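Local coordinates for protein aminotransferase, classes I and II (Silicibacter pomeroyi DSS-3, PDB 3H14) that probably transfers an amino group from L-aspartate to 2-oxoglutarate with the help of pyridoxal 5'-phosphate, as a putative aminotransferase, at residues V95-L106 with V252-A263; M177-I187 with A210-T219. All coordinates share one frame; numbering follows the deposited sequence.

Contact 1 (V95-L106 with V252-A263); sequences VITPGSSGGFLL and VERIAQNMFICA
I261, just past the end of its helix, packs between P98 and L106. From its CB, two branches part. CG2 presses on the P98 ring, 3.4 Å from P98 CG, tighter than usual for two carbons. CG1 stands anti to the carbonyl carbon (chi1 -58°) and carries CD1 to L106 in the second turn of helix 100-111, where I261 CD1 lies 3.8 Å from L106 CD2. L106 slides past I261 in the opposite direction. Its CD2 reaches I255 CG2 at 3.5 Å, while the L106 and V252 side chains cross at about a right angle, CD1 of the leucine meeting V252 CG1. V252 CG1 also touches V95 CG1 on the strand, at 4.0 Å. Further along the chain, A263 CB sits 3.4 Å from T97 O, and one water bridges I96 O and A263 N. A Schellman motif at F260 ends helix 252-258 and turns the chain back towards P98. The helices cross at 117°, their axes 11.0 Å apart. Strand 94-97, at the border of the seven-stranded sheet, pairs with strand 240-243, so the packing joins a strand-turn-helix unit to the helix beyond that strand, in the large-domain sheet typical of fold-type I aminotransferases.

Contact 2 (M177-I187 with A210-T219); sequences MLDHAAMGALI and AKAVTALELT
L218 leans over one face of the H180 imidazole, a CH-pi contact in which L218 CG stands 4.2 Å from the ring centroid and 24° off its normal. The H180 ring, anti to N (chi1 -165°), is carried towards the loop, and chi2 near -84° turns its face to L218. L218 CD2 lies 3.4 Å from H180 CE1 and also rests on the backbone at G184 CA, where the helix has no side chain to intervene. The other branch, L218 CD1, is wedged against M183 CG at 3.2 Å, a tight fit; M183 bends at both chi2 and chi3, bringing its selenium near A215 CB. An alanine in place of L218 would probably uncover this face of the H180 ring and open a gap beside M183 and G184. One turn on, I187 CD1 touches L218 CB and T219 CG2, each at 3.8 Å. At the other end, M177 curls at chi3 to lay CE against the backbone of A212, 3.3 Å from A212 CA, while V213 CG2 approaches H180 N. Water enters here: one molecule links L178 O to V213 N, and another lies between L178 O and K211 O, its bond to L178 being weak. The helix starts with D179 as N-cap, D179 OD1 accepting from A182 N at 2.9 Å. The contact thus packs the first turns of helix 180-192, a crossover helix between parallel strands 164-168 and 196-200, against the loop leading to strand 223-227, an alpha/beta arrangement of the aminotransferase large domain.

Overall arrangement
Both contacts belong to the layers flanking the seven-stranded sheet, and each combines buried with exposed residues; neither is purely core or surface. Contact 1 lies at the border strand 94-97, whereas contact 2 sits beside strands 164-168 and 196-200, well inside the strand order. They share no segment and do not touch: their centres are 25 Å apart and their nearest atoms about 10 Å. Along the chain, contact 2 is nested within the loop that contact 1 closes. Contact 1 is chiefly aliphatic, joining two helices and a strand with a single bridging water. Contact 2 sets a helix against an irregular loop, adds an imidazole face and two waters at backbone groups, and gives selenomethionine side chains a larger part.

Contact 1 (V95-L106 with V252-A263)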
ATOM      1  N   VAL A  95      -0.075  -3.150  18.644  1.00 21.63           N
ATOM      2  CA  VAL A  95      -1.220  -4.011  18.551  1.00 20.83           C
ATOM      3  C   VAL A  95      -1.082  -4.889  17.281  1.00 21.39           C
ATOM      4  O   VAL A  95      -0.960  -4.368  16.166  1.00 20.50           O
ATOM      5  CB  VAL A  95      -2.513  -3.183  18.468  1.00 20.92           C
ATOM      6  CG1 VAL A  95      -3.746  -4.061  18.310  1.00 21.43           C
ATOM      7  CG2 VAL A  95      -2.658  -2.295  19.692  1.00 23.27           C
ATOM      8  N   ILE A  96      -1.130  -6.204  17.464  1.00 20.67           N
ATOM      9  CA  ILE A  96      -1.035  -7.144  16.370  1.00 21.52           C
ATOM     10  C   ILE A  96      -2.414  -7.271  15.741  1.00 21.47           C
ATOM     11  O   ILE A  96      -3.400  -7.456  16.443  1.00 22.11           O
ATOM     12  CB  ILE A  96      -0.584  -8.509  16.864  1.00 21.81           C
ATOM     13  CG1 ILE A  96       0.744  -8.388  17.620  1.00 21.36           C
ATOM     14  CG2 ILE A  96      -0.486  -9.481  15.685  1.00 21.41           C
ATOM     15  CD1 ILE A  96       1.847  -7.535  16.908  1.00 21.25           C
ATOM     16  N   THR A  97      -2.486  -7.164  14.419  1.00 20.29           N
ATOM     17  CA  THR A  97      -3.761  -7.137  13.706  1.00 20.62           C
ATOM     18  C   THR A  97      -3.793  -8.261  12.680  1.00 20.63           C
ATOM     19  O   THR A  97      -2.762  -8.790  12.315  1.00 19.30           O
ATOM     20  CB  THR A  97      -3.928  -5.830  12.903  1.00 20.91           C
ATOM     21  OG1 THR A  97      -2.881  -5.775  11.936  1.00 21.66           O
ATOM     22  CG2 THR A  97      -3.838  -4.614  13.812  1.00 22.65           C
ATOM     23  N   PRO A  98      -4.980  -8.605  12.192  1.00 22.32           N
ATOM     24  CA  PRO A  98      -5.029  -9.559  11.082  1.00 24.18           C
ATOM     25  C   PRO A  98      -4.568  -8.967   9.712  1.00 25.06           C
ATOM     26  O   PRO A  98      -5.041  -9.383   8.661  1.00 27.72           O
ATOM     27  CB  PRO A  98      -6.494  -9.980  11.043  1.00 24.56           C
ATOM     28  CG  PRO A  98      -7.250  -8.888  11.746  1.00 23.90           C
ATOM     29  CD  PRO A  98      -6.306  -8.170  12.651  1.00 22.67           C
ATOM     30  N   GLY A  99      -3.613  -8.056   9.704  1.00 25.20           N
ATOM     31  CA  GLY A  99      -3.205  -7.444   8.442  1.00 25.41           C
ATOM     32  C   GLY A  99      -3.608  -5.999   8.405  1.00 25.44           C
ATOM     33  O   GLY A  99      -4.049  -5.432   9.404  1.00 25.92           O
ATOM     34  N   SER A 100      -3.483  -5.384   7.244  1.00 25.91           N
ATOM     35  CA  SER A 100      -3.820  -3.980   7.210  0.50 26.13           C
ATOM     36  C   SER A 100      -5.317  -3.717   7.167  1.00 25.91           C
ATOM     37  O   SER A 100      -5.757  -2.710   7.737  1.00 25.82           O
ATOM     38  CB  SER A 100      -3.031  -3.224   6.159  0.50 26.71           C
ATOM     39  OG  SER A 100      -1.845  -2.754   6.795  0.50 27.92           O
ATOM     40  N   SER A 101      -6.114  -4.618   6.599  1.00 25.51           N
ATOM     41  CA  SER A 101      -7.578  -4.480   6.601  0.50 25.91           C
ATOM     42  C   SER A 101      -8.062  -4.358   8.044  1.00 25.33           C
ATOM     43  O   SER A 101      -8.899  -3.516   8.363  1.00 25.64           O
ATOM     44  CB  SER A 101      -8.246  -5.702   5.938  0.50 26.38           C
ATOM     45  OG  SER A 101      -9.644  -5.511   5.688  0.50 28.74           O
ATOM     46  N   GLY A 102      -7.521  -5.234   8.897  1.00 23.29           N
ATOM     47  CA  GLY A 102      -7.817  -5.265  10.328  1.00 22.26           C
ATOM     48  C   GLY A 102      -7.370  -3.999  11.023  1.00 20.66           C
ATOM     49  O   GLY A 102      -8.038  -3.503  11.916  1.00 20.04           O
ATOM     50  N   GLY A 103      -6.215  -3.486  10.636  1.00 18.82           N
ATOM     51  CA  GLY A 103      -5.714  -2.249  11.208  1.00 19.56           C
ATOM     52  C   GLY A 103      -6.616  -1.094  10.839  1.00 18.81           C
ATOM     53  O   GLY A 103      -6.949  -0.248  11.678  1.00 17.19           O
ATOM     54  N   PHE A 104      -6.985  -1.026   9.563  1.00 18.07           N
ATOM     55  CA  PHE A 104      -7.926   0.024   9.125  1.00 19.25           C
ATOM     56  C   PHE A 104      -9.281  -0.071   9.852  1.00 18.95           C
ATOM     57  O   PHE A 104      -9.833   0.946  10.294  1.00 18.33           O
ATOM     58  CB  PHE A 104      -8.123   0.016   7.609  1.00 18.86           C
ATOM     59  CG  PHE A 104      -6.893   0.372   6.844  1.00 20.89           C
ATOM     60  CD1 PHE A 104      -6.157   1.518   7.170  1.00 19.82           C
ATOM     61  CD2 PHE A 104      -6.444  -0.438   5.804  1.00 21.73           C
ATOM     62  CE1 PHE A 104      -5.001   1.829   6.471  1.00 23.28           C
ATOM     63  CE2 PHE A 104      -5.259  -0.115   5.096  1.00 22.31           C
ATOM     64  CZ  PHE A 104      -4.554   1.008   5.434  1.00 21.13           C
ATOM     65  N   LEU A 105      -9.812  -1.274   9.975  1.00 19.34           N
ATOM     66  CA  LEU A 105     -11.051  -1.478  10.705  1.00 20.45           C
ATOM     67  C   LEU A 105     -10.956  -0.973  12.133  1.00 19.57           C
ATOM     68  O   LEU A 105     -11.879  -0.337  12.649  1.00 20.52           O
ATOM     69  CB  LEU A 105     -11.430  -2.965  10.700  1.00 20.70           C
ATOM     70  CG  LEU A 105     -12.668  -3.359  11.502  1.00 21.25           C
ATOM     71  CD1 LEU A 105     -13.874  -2.624  10.940  1.00 22.70           C
ATOM     72  CD2 LEU A 105     -12.899  -4.866  11.481  1.00 22.31           C
ATOM     73  N   LEU A 106      -9.827  -1.224  12.776  1.00 19.80           N
ATOM     74  CA  LEU A 106      -9.695  -0.920  14.180  1.00 18.52           C
ATOM     75  C   LEU A 106      -9.481   0.565  14.335  1.00 18.36           C
ATOM     76  O   LEU A 106     -10.127   1.186  15.173  1.00 18.61           O
ATOM     77  CB  LEU A 106      -8.539  -1.701  14.792  1.00 18.94           C
ATOM     78  CG  LEU A 106      -8.769  -3.199  14.991  1.00 18.81           C
ATOM     79  CD1 LEU A 106      -7.433  -3.811  15.479  1.00 18.76           C
ATOM     80  CD2 LEU A 106      -9.952  -3.407  15.991  1.00 22.15           C
ATOM     81  N   VAL A 252      -8.409   0.286  21.706  1.00 26.94           N
ATOM     82  CA  VAL A 252      -8.218  -0.656  20.584  1.00 26.88           C
ATOM     83  C   VAL A 252      -8.396  -2.090  21.032  1.00 27.08           C
ATOM     84  O   VAL A 252      -9.096  -2.869  20.363  1.00 25.41           O
ATOM     85  CB  VAL A 252      -6.862  -0.473  19.862  1.00 27.13           C
ATOM     86  CG1 VAL A 252      -6.732  -1.486  18.743  1.00 29.12           C
ATOM     87  CG2 VAL A 252      -6.765   0.929  19.265  1.00 27.68           C
ATOM     88  N   GLU A 253      -7.802  -2.422  22.177  1.00 28.47           N
ATOM     89  CA  GLU A 253      -7.896  -3.771  22.726  1.00 29.27           C
ATOM     90  C   GLU A 253      -9.332  -4.202  22.941  1.00 28.05           C
ATOM     91  O   GLU A 253      -9.685  -5.307  22.604  1.00 26.27           O
ATOM     92  CB  GLU A 253      -7.113  -3.912  24.044  1.00 29.44           C
ATOM     93  CG  GLU A 253      -7.310  -5.290  24.731  1.00 31.79           C
ATOM     94  CD  GLU A 253      -6.668  -5.369  26.139  1.00 34.41           C
ATOM     95  OE1 GLU A 253      -6.829  -4.412  26.932  1.00 43.35           O
ATOM     96  OE2 GLU A 253      -5.999  -6.398  26.445  1.00 42.66           O
ATOM     97  N   ARG A 254     -10.170  -3.345  23.507  1.00 27.94           N
ATOM     98  CA  ARG A 254     -11.545  -3.738  23.745  1.00 28.37           C
ATOM     99  C   ARG A 254     -12.302  -3.945  22.468  1.00 28.18           C
ATOM    100  O   ARG A 254     -13.125  -4.849  22.376  1.00 27.81           O
ATOM    101  CB  ARG A 254     -12.274  -2.697  24.579  1.00 29.69           C
ATOM    102  CG  ARG A 254     -11.968  -2.795  26.032  1.00 31.68           C
ATOM    103  CD  ARG A 254     -12.796  -1.812  26.818  1.00 37.95           C
ATOM    104  NE  ARG A 254     -12.300  -1.693  28.182  1.00 41.72           N
ATOM    105  CZ  ARG A 254     -12.816  -0.888  29.112  1.00 44.63           C
ATOM    106  NH1 ARG A 254     -13.858  -0.104  28.829  1.00 44.81           N
ATOM    107  NH2 ARG A 254     -12.288  -0.873  30.336  1.00 44.32           N
ATOM    108  N   ILE A 255     -12.050  -3.085  21.473  1.00 27.67           N
ATOM    109  CA  ILE A 255     -12.683  -3.261  20.191  1.00 27.40           C
ATOM    110  C   ILE A 255     -12.233  -4.591  19.605  1.00 28.25           C
ATOM    111  O   ILE A 255     -13.063  -5.372  19.124  1.00 28.13           O
ATOM    112  CB  ILE A 255     -12.336  -2.101  19.198  1.00 27.41           C
ATOM    113  CG1 ILE A 255     -12.960  -0.778  19.667  1.00 26.38           C
ATOM    114  CG2 ILE A 255     -12.828  -2.456  17.798  1.00 25.06           C
ATOM    115  CD1 ILE A 255     -12.297   0.482  19.103  1.00 27.75           C
ATOM    116  N   ALA A 256     -10.921  -4.839  19.611  1.00 29.32           N
ATOM    117  CA  ALA A 256     -10.372  -6.073  19.038  1.00 31.28           C
ATOM    118  C   ALA A 256     -10.887  -7.338  19.754  1.00 32.31           C
ATOM    119  O   ALA A 256     -11.192  -8.331  19.088  1.00 31.40           O
ATOM    120  CB  ALA A 256      -8.864  -6.037  19.012  1.00 29.79           C
ATOM    121  N   GLN A 257     -11.010  -7.270  21.088  1.00 34.61           N
ATOM    122  CA  GLN A 257     -11.551  -8.367  21.921  1.00 36.62           C
ATOM    123  C   GLN A 257     -13.017  -8.546  21.595  1.00 39.16           C
ATOM    124  O   GLN A 257     -13.436  -9.620  21.113  1.00 38.31           O
ATOM    125  CB  GLN A 257     -11.477  -8.040  23.419  1.00 37.02           C
ATOM    126  CG  GLN A 257     -10.107  -8.154  24.077  1.00 39.17           C
ATOM    127  CD  GLN A 257     -10.030  -7.578  25.528  1.00 40.55           C
ATOM    128  OE1 GLN A 257     -10.930  -6.849  26.003  1.00 42.37           O
ATOM    129  NE2 GLN A 257      -8.916  -7.890  26.219  1.00 44.42           N
ATOM    130  N   ASN A 258     -13.774  -7.460  21.841  1.00 41.29           N
ATOM    131  CA  ASN A 258     -15.234  -7.455  21.719  1.00 43.36           C
ATOM    132  C   ASN A 258     -15.695  -7.748  20.304  1.00 43.63           C
ATOM    133  O   ASN A 258     -16.794  -8.243  20.142  1.00 44.54           O
ATOM    134  CB  ASN A 258     -15.862  -6.121  22.175  1.00 43.34           C
ATOM    135  CG  ASN A 258     -15.717  -5.849  23.663  1.00 45.53           C
ATOM    136  OD1 ASN A 258     -14.781  -6.310  24.329  1.00 50.34           O
ATOM    137  ND2 ASN A 258     -16.651  -5.072  24.196  1.00 47.51           N
HETATM  138  N   MSE A 259     -14.859  -7.453  19.294  1.00 44.73           N
HETATM  139  CA  MSE A 259     -15.130  -7.796  17.876  1.00 44.61           C
HETATM  140  C   MSE A 259     -14.371  -9.034  17.388  1.00 44.77           C
HETATM  141  O   MSE A 259     -14.450  -9.372  16.205  1.00 44.62           O
HETATM  142  CB  MSE A 259     -14.736  -6.645  16.926  1.00 44.73           C
HETATM  143  CG  MSE A 259     -15.505  -5.329  17.073  1.00 45.17           C
HETATM  144 SE   MSE A 259     -15.109  -4.054  15.597  1.00 47.53          SE
HETATM  145  CE  MSE A 259     -16.328  -4.649  14.212  1.00 42.39           C
ATOM    146  N   PHE A 260     -13.605  -9.669  18.283  1.00 44.80           N
ATOM    147  CA  PHE A 260     -12.723 -10.805  17.946  1.00 44.12           C
ATOM    148  C   PHE A 260     -11.887 -10.614  16.666  1.00 43.81           C
ATOM    149  O   PHE A 260     -11.871 -11.483  15.791  1.00 44.59           O
ATOM    150  CB  PHE A 260     -13.537 -12.119  17.909  1.00 44.81           C
ATOM    151  N   ILE A 261     -11.168  -9.487  16.574  1.00 42.65           N
ATOM    152  CA  ILE A 261     -10.317  -9.172  15.417  1.00 41.78           C
ATOM    153  C   ILE A 261      -8.841  -9.332  15.768  1.00 40.33           C
ATOM    154  O   ILE A 261      -8.234  -8.469  16.426  1.00 40.78           O
ATOM    155  CB  ILE A 261     -10.502  -7.713  14.926  1.00 42.05           C
ATOM    156  CG1 ILE A 261     -11.964  -7.423  14.558  1.00 42.12           C
ATOM    157  CG2 ILE A 261      -9.608  -7.435  13.729  1.00 42.19           C
ATOM    158  CD1 ILE A 261     -12.219  -5.961  14.275  1.00 42.20           C
ATOM    159  N   CYS A 262      -8.246 -10.423  15.325  1.00 37.57           N
ATOM    160  CA  CYS A 262      -6.866 -10.685  15.666  1.00 36.15           C
ATOM    161  C   CYS A 262      -6.256 -11.639  14.653  1.00 32.60           C
ATOM    162  O   CYS A 262      -6.967 -12.296  13.884  1.00 30.53           O
ATOM    163  CB  CYS A 262      -6.788 -11.271  17.061  1.00 36.50           C
ATOM    164  SG  CYS A 262      -7.517 -12.864  17.102  1.00 43.99           S
ATOM    165  N   ALA A 263      -4.935 -11.671  14.648  1.00 29.98           N
ATOM    166  CA  ALA A 263      -4.196 -12.444  13.673  1.00 28.83           C
ATOM    167  C   ALA A 263      -4.195 -13.928  14.083  1.00 28.06           C
ATOM    168  O   ALA A 263      -4.152 -14.242  15.275  1.00 26.24           O
ATOM    169  CB  ALA A 263      -2.808 -11.911  13.542  1.00 27.79           C
TER
HETATM  170  O   HOH W   1      -3.798 -10.219  17.161  1.00 34.42           O

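Contact 2 (M177-I187 with A210-T219)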
HETATM    1  N   MSE A 177       7.064   9.352  -1.457  1.00 22.11           N
HETATM    2  CA  MSE A 177       7.264   9.366  -0.038  1.00 24.62           C
HETATM    3  C   MSE A 177       7.199  10.764   0.558  1.00 24.54           C
HETATM    4  O   MSE A 177       7.380  11.767  -0.128  1.00 24.54           O
HETATM    5  CB  MSE A 177       8.590   8.702   0.281  1.00 23.97           C
HETATM    6  CG  MSE A 177       8.540   7.215   0.043  1.00 24.72           C
HETATM    7 SE   MSE A 177      10.296   6.378  -0.022  1.00 32.15          SE
HETATM    8  CE  MSE A 177      10.646   6.468   1.915  1.00 25.14           C
ATOM      9  N   LEU A 178       6.946  10.797   1.853  1.00 25.06           N
ATOM     10  CA  LEU A 178       6.903  12.035   2.632  1.00 24.95           C
ATOM     11  C   LEU A 178       8.155  12.102   3.475  1.00 26.10           C
ATOM     12  O   LEU A 178       8.409  11.216   4.316  1.00 24.55           O
ATOM     13  CB  LEU A 178       5.692  12.043   3.554  1.00 25.13           C
ATOM     14  CG  LEU A 178       4.357  12.143   2.827  1.00 23.39           C
ATOM     15  CD1 LEU A 178       3.189  11.706   3.706  1.00 24.62           C
ATOM     16  CD2 LEU A 178       4.149  13.529   2.310  1.00 22.76           C
ATOM     17  N   ASP A 179       8.937  13.151   3.259  1.00 27.02           N
ATOM     18  CA  ASP A 179      10.101  13.360   4.095  1.00 27.52           C
ATOM     19  C   ASP A 179       9.651  13.972   5.442  1.00 28.20           C
ATOM     20  O   ASP A 179       8.458  14.245   5.648  1.00 26.65           O
ATOM     21  CB  ASP A 179      11.159  14.173   3.349  1.00 28.53           C
ATOM     22  CG  ASP A 179      10.760  15.635   3.088  1.00 31.34           C
ATOM     23  OD1 ASP A 179       9.679  16.125   3.510  1.00 32.19           O
ATOM     24  OD2 ASP A 179      11.573  16.303   2.418  1.00 35.62           O
ATOM     25  N   HIS A 180      10.606  14.128   6.357  1.00 28.90           N
ATOM     26  CA  HIS A 180      10.347  14.638   7.698  1.00 29.76           C
ATOM     27  C   HIS A 180       9.583  15.973   7.729  1.00 29.96           C
ATOM     28  O   HIS A 180       8.659  16.142   8.538  1.00 30.42           O
ATOM     29  CB  HIS A 180      11.683  14.801   8.414  1.00 30.73           C
ATOM     30  CG  HIS A 180      11.552  14.968   9.890  1.00 32.34           C
ATOM     31  ND1 HIS A 180      11.293  16.193  10.476  1.00 35.81           N
ATOM     32  CD2 HIS A 180      11.656  14.073  10.902  1.00 33.30           C
ATOM     33  CE1 HIS A 180      11.242  16.040  11.790  1.00 36.35           C
ATOM     34  NE2 HIS A 180      11.446  14.762  12.073  1.00 35.52           N
ATOM     35  N   ALA A 181       9.973  16.903   6.855  1.00 29.82           N
ATOM     36  CA  ALA A 181       9.330  18.235   6.761  1.00 29.62           C
ATOM     37  C   ALA A 181       7.888  18.127   6.284  1.00 28.97           C
ATOM     38  O   ALA A 181       7.001  18.779   6.829  1.00 27.63           O
ATOM     39  CB  ALA A 181      10.107  19.152   5.812  1.00 29.64           C
ATOM     40  N   ALA A 182       7.666  17.295   5.260  1.00 27.95           N
ATOM     41  CA  ALA A 182       6.337  17.111   4.670  1.00 27.25           C
ATOM     42  C   ALA A 182       5.370  16.451   5.645  1.00 27.37           C
ATOM     43  O   ALA A 182       4.197  16.815   5.717  1.00 25.84           O
ATOM     44  CB  ALA A 182       6.440  16.289   3.370  1.00 27.55           C
HETATM   45  N   MSE A 183       5.892  15.489   6.401  1.00 27.96           N
HETATM   46  CA  MSE A 183       5.135  14.745   7.387  1.00 27.78           C
HETATM   47  C   MSE A 183       4.806  15.651   8.560  1.00 27.07           C
HETATM   48  O   MSE A 183       3.681  15.678   9.009  1.00 25.50           O
HETATM   49  CB  MSE A 183       5.968  13.563   7.862  1.00 28.62           C
HETATM   50  CG  MSE A 183       5.301  12.672   8.887  1.00 31.95           C
HETATM   51 SE   MSE A 183       3.787  11.623   8.221  1.00 44.59          SE
HETATM   52  CE  MSE A 183       4.746  10.885   6.716  1.00 23.06           C
ATOM     53  N   GLY A 184       5.795  16.402   9.050  1.00 26.84           N
ATOM     54  CA  GLY A 184       5.560  17.386  10.107  1.00 26.86           C
ATOM     55  C   GLY A 184       4.457  18.382   9.782  1.00 26.65           C
ATOM     56  O   GLY A 184       3.584  18.646  10.609  1.00 27.44           O
ATOM     57  N   ALA A 185       4.497  18.931   8.568  1.00 27.15           N
ATOM     58  CA  ALA A 185       3.548  19.941   8.151  1.00 26.67           C
ATOM     59  C   ALA A 185       2.155  19.363   8.129  1.00 25.76           C
ATOM     60  O   ALA A 185       1.207  19.985   8.601  1.00 25.25           O
ATOM     61  CB  ALA A 185       3.910  20.484   6.785  1.00 26.68           C
ATOM     62  N   LEU A 186       2.036  18.152   7.582  1.00 25.33           N
ATOM     63  CA  LEU A 186       0.748  17.469   7.538  1.00 24.36           C
ATOM     64  C   LEU A 186       0.203  17.203   8.929  1.00 24.62           C
ATOM     65  O   LEU A 186      -0.967  17.448   9.183  1.00 23.89           O
ATOM     66  CB  LEU A 186       0.846  16.147   6.744  1.00 24.76           C
ATOM     67  CG  LEU A 186       0.847  16.277   5.235  1.00 23.61           C
ATOM     68  CD1 LEU A 186       1.291  14.966   4.550  1.00 22.72           C
ATOM     69  CD2 LEU A 186      -0.542  16.700   4.781  1.00 21.70           C
ATOM     70  N   ILE A 187       1.040  16.667   9.819  1.00 24.44           N
ATOM     71  CA  ILE A 187       0.615  16.369  11.183  1.00 24.64           C
ATOM     72  C   ILE A 187       0.205  17.649  11.936  1.00 24.87           C
ATOM     73  O   ILE A 187      -0.844  17.675  12.596  1.00 25.72           O
ATOM     74  CB  ILE A 187       1.719  15.619  11.992  1.00 24.53           C
ATOM     75  CG1 ILE A 187       1.849  14.180  11.486  1.00 25.58           C
ATOM     76  CG2 ILE A 187       1.393  15.605  13.521  1.00 25.41           C
ATOM     77  CD1 ILE A 187       3.066  13.427  12.037  1.00 23.83           C
ATOM     78  N   ALA A 210      15.597   7.442  -0.703  1.00 28.47           N
ATOM     79  CA  ALA A 210      14.894   8.180   0.347  1.00 28.14           C
ATOM     80  C   ALA A 210      14.587   7.307   1.574  1.00 27.95           C
ATOM     81  O   ALA A 210      14.091   6.210   1.440  1.00 28.72           O
ATOM     82  CB  ALA A 210      13.610   8.765  -0.201  1.00 27.68           C
ATOM     83  N   LYS A 211      14.865   7.812   2.771  1.00 27.72           N
ATOM     84  CA  LYS A 211      14.592   7.085   4.007  1.00 27.89           C
ATOM     85  C   LYS A 211      13.125   7.309   4.429  1.00 27.40           C
ATOM     86  O   LYS A 211      12.657   8.446   4.481  1.00 27.66           O
ATOM     87  CB  LYS A 211      15.547   7.571   5.103  1.00 28.74           C
ATOM     88  CG  LYS A 211      15.409   6.905   6.430  1.00 30.20           C
ATOM     89  CD  LYS A 211      15.732   5.444   6.411  1.00 34.22           C
ATOM     90  CE  LYS A 211      15.386   4.800   7.756  1.00 36.23           C
ATOM     91  NZ  LYS A 211      13.910   4.588   7.868  1.00 39.50           N
ATOM     92  N   ALA A 212      12.406   6.226   4.728  1.00 26.02           N
ATOM     93  CA  ALA A 212      11.019   6.329   5.173  1.00 25.42           C
ATOM     94  C   ALA A 212      11.024   6.992   6.531  1.00 25.06           C
ATOM     95  O   ALA A 212      11.969   6.815   7.314  1.00 25.31           O
ATOM     96  CB  ALA A 212      10.333   4.953   5.238  1.00 25.04           C
ATOM     97  N   VAL A 213      10.005   7.812   6.773  1.00 24.65           N
ATOM     98  CA  VAL A 213       9.855   8.502   8.053  1.00 24.13           C
ATOM     99  C   VAL A 213       8.605   8.010   8.764  1.00 23.65           C
ATOM    100  O   VAL A 213       7.521   8.225   8.278  1.00 23.17           O
ATOM    101  CB  VAL A 213       9.747  10.036   7.888  1.00 24.57           C
ATOM    102  CG1 VAL A 213       9.683  10.683   9.260  1.00 24.48           C
ATOM    103  CG2 VAL A 213      10.941  10.592   7.090  1.00 23.64           C
ATOM    104  N   THR A 214       8.750   7.353   9.915  1.00 23.98           N
ATOM    105  CA  THR A 214       7.569   6.975  10.684  1.00 24.06           C
ATOM    106  C   THR A 214       6.973   8.221  11.318  1.00 24.59           C
ATOM    107  O   THR A 214       7.700   9.101  11.756  1.00 24.20           O
ATOM    108  CB  THR A 214       7.817   5.876  11.762  1.00 23.93           C
ATOM    109  OG1 THR A 214       6.571   5.553  12.385  1.00 24.92           O
ATOM    110  CG2 THR A 214       8.755   6.322  12.856  1.00 24.67           C
ATOM    111  N   ALA A 215       5.644   8.308  11.316  1.00 24.60           N
ATOM    112  CA  ALA A 215       4.939   9.389  11.987  1.00 25.10           C
ATOM    113  C   ALA A 215       5.316   9.494  13.458  1.00 25.67           C
ATOM    114  O   ALA A 215       5.232  10.577  14.029  1.00 26.24           O
ATOM    115  CB  ALA A 215       3.453   9.220  11.859  1.00 24.29           C
ATOM    116  N   LEU A 216       5.745   8.383  14.052  1.00 26.01           N
ATOM    117  CA  LEU A 216       6.250   8.356  15.447  1.00 26.81           C
ATOM    118  C   LEU A 216       7.493   9.231  15.694  1.00 27.71           C
ATOM    119  O   LEU A 216       7.746   9.624  16.809  1.00 29.14           O
ATOM    120  CB  LEU A 216       6.515   6.913  15.869  1.00 25.77           C
ATOM    121  CG  LEU A 216       5.268   6.020  15.735  1.00 25.92           C
ATOM    122  CD1 LEU A 216       5.582   4.623  16.180  1.00 26.61           C
ATOM    123  CD2 LEU A 216       4.115   6.562  16.561  1.00 27.68           C
ATOM    124  N   GLU A 217       8.247   9.551  14.657  1.00 28.98           N
ATOM    125  CA  GLU A 217       9.379  10.480  14.772  1.00 29.27           C
ATOM    126  C   GLU A 217       8.934  11.934  14.982  1.00 30.21           C
ATOM    127  O   GLU A 217       9.762  12.781  15.323  1.00 31.06           O
ATOM    128  CB  GLU A 217      10.261  10.418  13.526  1.00 29.14           C
ATOM    129  CG  GLU A 217      11.104   9.130  13.350  1.00 30.25           C
ATOM    130  CD  GLU A 217      11.897   9.131  12.053  1.00 30.67           C
ATOM    131  OE1 GLU A 217      11.627   8.302  11.144  1.00 31.85           O
ATOM    132  OE2 GLU A 217      12.785   9.991  11.915  1.00 33.23           O
ATOM    133  N   LEU A 218       7.654  12.231  14.735  1.00 30.47           N
ATOM    134  CA  LEU A 218       7.102  13.593  14.840  1.00 30.62           C
ATOM    135  C   LEU A 218       6.031  13.732  15.897  1.00 30.57           C
ATOM    136  O   LEU A 218       5.880  14.805  16.460  1.00 31.16           O
ATOM    137  CB  LEU A 218       6.526  14.061  13.498  1.00 30.64           C
ATOM    138  CG  LEU A 218       7.639  14.365  12.482  1.00 33.13           C
ATOM    139  CD1 LEU A 218       7.367  13.716  11.138  1.00 33.73           C
ATOM    140  CD2 LEU A 218       7.942  15.857  12.341  1.00 32.03           C
ATOM    141  N   THR A 219       5.251  12.680  16.139  1.00 30.78           N
ATOM    142  CA  THR A 219       4.213  12.734  17.177  1.00 30.77           C
ATOM    143  C   THR A 219       3.876  11.354  17.687  1.00 30.69           C
ATOM    144  O   THR A 219       4.088  10.374  16.992  1.00 29.81           O
ATOM    145  CB  THR A 219       2.896  13.368  16.645  1.00 31.31           C
ATOM    146  OG1 THR A 219       1.985  13.600  17.737  1.00 31.04           O
ATOM    147  CG2 THR A 219       2.226  12.459  15.565  1.00 30.29           C
TER
HETATM  148  O   HOH W   2       7.830   8.575   4.911  1.00 21.09           O
HETATM  149  O   HOH W   3      10.822   9.835   3.113  1.00 23.74           O